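Local coordinates for protein CDP-glucose-4,6-dehydratase (Yersinia pseudotuberculosis, PDB 1RKX) that catalyses the elimination of water from CDP-D-glucose, using bound NAD, to give the 4-keto-6-deoxy sugar nucleotide, at residues Met109-Leu114 and Glu165-Ser170. Numbering follows the deposited sequence.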
# COMPACT_ATOMS: atom_id res chain seq x y z
N MET C 109 -12.22 14.19 22.16
CA MET C 109 -12.90 15.47 22.35
C MET C 109 -11.98 16.53 22.96
O MET C 109 -12.10 17.72 22.63
CB MET C 109 -14.17 15.31 23.18
CG MET C 109 -15.26 14.49 22.47
SD MET C 109 -15.62 15.00 20.75
CE MET C 109 -16.20 16.67 20.99
N GLY C 110 -11.07 16.10 23.84
CA GLY C 110 -10.14 17.04 24.45
C GLY C 110 -9.34 17.73 23.37
O GLY C 110 -9.13 18.94 23.40
N THR C 111 -8.89 16.95 22.39
CA THR C 111 -8.12 17.48 21.27
C THR C 111 -9.02 18.39 20.43
O THR C 111 -8.59 19.46 19.99
CB THR C 111 -7.55 16.33 20.41
OG1 THR C 111 -6.66 15.54 21.21
CG2 THR C 111 -6.79 16.88 19.21
N VAL C 112 -10.26 17.97 20.21
CA VAL C 112 -11.20 18.79 19.45
C VAL C 112 -11.41 20.14 20.14
O VAL C 112 -11.35 21.19 19.48
CB VAL C 112 -12.58 18.08 19.30
CG1 VAL C 112 -13.62 19.06 18.76
CG2 VAL C 112 -12.44 16.89 18.35
N TYR C 113 -11.64 20.12 21.45
CA TYR C 113 -11.85 21.36 22.21
C TYR C 113 -10.62 22.29 22.16
O TYR C 113 -10.76 23.51 22.08
CB TYR C 113 -12.19 21.04 23.66
CG TYR C 113 -13.50 20.30 23.86
CD1 TYR C 113 -13.68 19.46 24.96
CD2 TYR C 113 -14.55 20.42 22.95
CE1 TYR C 113 -14.86 18.75 25.15
CE2 TYR C 113 -15.75 19.72 23.13
CZ TYR C 113 -15.89 18.89 24.23
OH TYR C 113 -17.05 18.18 24.43
N LEU C 114 -9.43 21.70 22.21
CA LEU C 114 -8.21 22.49 22.16
C LEU C 114 -8.07 23.19 20.81
O LEU C 114 -7.81 24.40 20.75
CB LEU C 114 -6.98 21.59 22.38
CG LEU C 114 -5.67 22.37 22.29
CD1 LEU C 114 -5.10 22.58 23.68
CD2 LEU C 114 -4.68 21.64 21.40
N GLU C 165 -5.29 11.85 15.72
CA GLU C 165 -4.53 12.17 14.51
C GLU C 165 -5.51 12.59 13.42
O GLU C 165 -5.30 13.60 12.75
CB GLU C 165 -3.72 10.94 14.04
CG GLU C 165 -2.41 10.70 14.80
CD GLU C 165 -1.32 11.72 14.45
OE1 GLU C 165 -1.46 12.43 13.44
OE2 GLU C 165 -0.31 11.77 15.18
N LEU C 166 -6.58 11.82 13.24
CA LEU C 166 -7.58 12.16 12.24
C LEU C 166 -8.17 13.55 12.52
O LEU C 166 -8.27 14.38 11.62
CB LEU C 166 -8.71 11.12 12.21
CG LEU C 166 -8.59 10.04 11.13
CD1 LEU C 166 -7.35 9.18 11.36
CD2 LEU C 166 -9.85 9.17 11.14
N VAL C 167 -8.55 13.79 13.77
CA VAL C 167 -9.12 15.09 14.17
C VAL C 167 -8.19 16.24 13.80
O VAL C 167 -8.62 17.24 13.23
CB VAL C 167 -9.38 15.14 15.70
CG1 VAL C 167 -9.65 16.59 16.14
CG2 VAL C 167 -10.58 14.26 16.06
N THR C 168 -6.91 16.10 14.14
CA THR C 168 -5.94 17.15 13.85
C THR C 168 -5.83 17.37 12.35
O THR C 168 -5.76 18.50 11.88
CB THR C 168 -4.56 16.82 14.42
OG1 THR C 168 -4.67 16.54 15.82
CG2 THR C 168 -3.61 18.01 14.24
N SER C 169 -5.82 16.27 11.59
CA SER C 169 -5.74 16.37 10.13
C SER C 169 -6.92 17.14 9.54
O SER C 169 -6.75 18.00 8.67
CB SER C 169 -5.69 14.96 9.52
OG SER C 169 -5.68 15.03 8.12
N SER C 170 -8.13 16.84 10.02
CA SER C 170 -9.31 17.53 9.51
C SER C 170 -9.35 19.00 9.92
O SER C 170 -9.68 19.85 9.10
CB SER C 170 -10.59 16.85 9.98
OG SER C 170 -11.74 17.56 9.51
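No flat group lies between Val-112 and Val-167, Thr-111 and Thr-168, the four beta-branched side chains that meet here; the Tyr-113 ring belongs to the far flank of its helix, where the carbonyl oxygen of Met-109 sits 3.1 Å above one face, displaced from the ring centre. The closest touch is Val-112 CG2 against Val-167 CG1, at 3.6 Å, with the two side chains crossing at about a right angle. Because Val-167 holds CG1 anti to its backbone N (chi1 166°), this methyl reaches between Val-112 and Thr-111, meeting Thr-111 CG2 at 4.2 Å; Val-108 and Leu-115 of helix 100-121 also pack on Val-167. Thr-111 CG2 also lies 4.0 Å from Thr-168 OG1, a van der Waals approach. Both hydroxyls have partners outside the two segments: Thr-111 OG1 bonds to Asn-107 O, and Thr-168 OG1 to Ala-164 O and Asn-129 ND2. The segment axes approach to 9.6 Å, an ordinary spacing for packed helices, and run nearly parallel at 21°, as expected for neighbouring helices of a Rossmann fold. Met-109 packs on Met-109 of the second subunit, consistent with the helix-bundle dimer interface common in short-chain dehydrogenases. With no hydrogen bond across the pair, cohesion here rests on buried methyl packing, while the Thr-111 hydroxyl turns back to its own helix and that of Thr-168 also fastens its helix to strand 126-130.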